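Local coordinates for protein NH(3)-dependent NAD(+) synthetase (Francisella tularensis subsp. holarctica LVS, PDB 3FIU) that belongs to the NAD synthase family within the HUP clan and holds adenosine monophosphate, pyrophosphate and magnesium in its pocket, at residues I213-L217 / D218-V222. Residues are numbered along the deposited sequence; the frame is centred on the assembly and turned at random.
Sequences IDDFL and DGKQV
The backbone of Asp-215 meets that of Lys-220 where helix 210-218 ends and the chain folds back over its last turn. Asp-218 N still bonds to Asp-214 O in helical fashion (3.0 Å), with a weak second bond to Asp-215 O. Gly-219, at positive phi (74°), then completes a Schellman motif: its N reaches Phe-216 O at 2.9 Å, while Lys-220 N bonds to Asp-215 O at 2.9 Å. The reversal brings Val-222 back against the helix, its CG1 3.8 Å from Asp-215 CB and CG2 packing more loosely on Phe-216 CB. Lys-220 CB lies beside the same Asp-215 CB, at 3.9 Å. Chi1 of -75° sets the Asp-215 carboxylate beside its own backbone N, and each oxygen accepts from a water: OD2 shares one with Asp-218 OD2, and OD1, weakly, shares another with Gln-221 O. Asp-218 OD2 has its strongest partner in Lys-170, a salt bridge, and a long, weak one in Lys-220 NZ (3.3 Å); the two lysines probably ease the repulsion between the Asp-215 and Asp-218 carboxylates. Gln-211, one turn back, binds Asp-215 OD2, and Asp-214 accepts from the backbone N of Lys-171 and Ser-172. At this surface corner, Phe-216 and Val-222 both pack on Leu-227 of helix 224-235, whereas Leu-217 rests on Ala-145 and Tyr-149 of helix 145-150.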
loop_
_atom_site.group_PDB
_atom_site.type_symbol
_atom_site.label_atom_id
_atom_site.label_comp_id
_atom_site.label_asym_id
_atom_site.label_seq_id
_atom_site.Cartn_x
_atom_site.Cartn_y
_atom_site.Cartn_z
ATOM N N ILE A 213 25.104 9.427 -3.593
ATOM C CA ILE A 213 24.115 8.552 -4.225
ATOM C C ILE A 213 23.912 8.938 -5.693
ATOM O O ILE A 213 23.856 8.064 -6.560
ATOM C CB ILE A 213 22.743 8.491 -3.449
ATOM C CG1 ILE A 213 22.942 8.104 -1.967
ATOM C CG2 ILE A 213 21.751 7.546 -4.156
ATOM C CD1 ILE A 213 21.757 8.502 -1.080
ATOM N N ASP A 214 23.835 10.242 -5.985
ATOM C CA ASP A 214 23.578 10.701 -7.341
ATOM C C ASP A 214 24.752 10.269 -8.255
ATOM O O ASP A 214 24.540 9.800 -9.375
ATOM C CB ASP A 214 23.494 12.231 -7.424
ATOM C CG ASP A 214 22.137 12.804 -6.967
ATOM O OD1 ASP A 214 21.193 12.034 -6.671
ATOM O OD2 ASP A 214 22.023 14.060 -6.954
ATOM N N ASP A 215 25.972 10.514 -7.795
ATOM C CA ASP A 215 27.168 10.095 -8.566
ATOM C C ASP A 215 27.113 8.566 -8.846
ATOM O O ASP A 215 27.312 8.128 -9.984
ATOM C CB ASP A 215 28.415 10.454 -7.786
ATOM C CG ASP A 215 28.723 11.950 -7.815
ATOM O OD1 ASP A 215 29.660 12.356 -7.101
ATOM O OD2 ASP A 215 28.037 12.701 -8.532
ATOM N N PHE A 216 26.802 7.773 -7.824
ATOM C CA PHE A 216 26.664 6.326 -8.037
ATOM C C PHE A 216 25.640 6.024 -9.139
ATOM O O PHE A 216 25.938 5.314 -10.093
ATOM C CB PHE A 216 26.340 5.607 -6.726
ATOM C CG PHE A 216 26.019 4.143 -6.907
ATOM C CD1 PHE A 216 27.046 3.208 -7.079
ATOM C CD2 PHE A 216 24.702 3.705 -6.910
ATOM C CE1 PHE A 216 26.757 1.848 -7.245
ATOM C CE2 PHE A 216 24.403 2.355 -7.060
ATOM C CZ PHE A 216 25.439 1.427 -7.238
ATOM N N LEU A 217 24.453 6.626 -9.065
ATOM C CA LEU A 217 23.436 6.365 -10.065
ATOM C C LEU A 217 23.924 6.743 -11.459
ATOM O O LEU A 217 23.511 6.147 -12.446
ATOM C CB LEU A 217 22.110 7.087 -9.721
ATOM C CG LEU A 217 21.384 6.643 -8.429
ATOM C CD1 LEU A 217 20.187 7.576 -8.123
ATOM C CD2 LEU A 217 20.946 5.176 -8.463
ATOM N N ASP A 218 24.806 7.739 -11.533
ATOM C CA ASP A 218 25.325 8.221 -12.815
ATOM C C ASP A 218 26.507 7.354 -13.324
ATOM O O ASP A 218 26.999 7.561 -14.445
ATOM C CB ASP A 218 25.826 9.659 -12.642
ATOM C CG ASP A 218 24.788 10.705 -13.009
ATOM O OD1 ASP A 218 23.761 10.376 -13.650
ATOM O OD2 ASP A 218 25.024 11.881 -12.652
ATOM N N GLY A 219 26.984 6.414 -12.509
ATOM C CA GLY A 219 28.187 5.660 -12.888
ATOM C C GLY A 219 29.447 6.496 -12.739
ATOM O O GLY A 219 30.340 6.468 -13.601
ATOM N N LYS A 220 29.515 7.223 -11.624
ATOM C CA LYS A 220 30.688 7.989 -11.244
ATOM C C LYS A 220 31.254 7.404 -9.977
ATOM O O LYS A 220 30.549 6.761 -9.217
ATOM C CB LYS A 220 30.319 9.462 -11.089
ATOM C CG LYS A 220 29.904 10.039 -12.449
ATOM C CD LYS A 220 29.298 11.445 -12.392
ATOM C CE LYS A 220 29.117 11.988 -13.816
ATOM N NZ LYS A 220 27.904 12.856 -14.008
ATOM N N GLN A 221 32.547 7.612 -9.763
ATOM C CA GLN A 221 33.228 7.031 -8.621
ATOM C C GLN A 221 32.718 7.592 -7.296
ATOM O O GLN A 221 32.477 8.810 -7.187
ATOM C CB GLN A 221 34.711 7.340 -8.723
ATOM C CG GLN A 221 35.566 6.575 -7.724
ATOM C CD GLN A 221 36.855 7.311 -7.376
ATOM O OE1 GLN A 221 37.068 8.472 -7.766
ATOM N NE2 GLN A 221 37.717 6.643 -6.638
ATOM N N VAL A 222 32.566 6.711 -6.303
ATOM C CA VAL A 222 32.261 7.129 -4.921
ATOM C C VAL A 222 33.152 6.436 -3.902
ATOM O O VAL A 222 33.760 5.437 -4.215
ATOM C CB VAL A 222 30.749 6.953 -4.565
ATOM C CG1 VAL A 222 29.910 7.885 -5.427
ATOM C CG2 VAL A 222 30.307 5.529 -4.761
HETATM O O HOH W 1 25.699 12.981 -10.277
HETATM O O HOH W 2 31.836 11.181 -8.419
#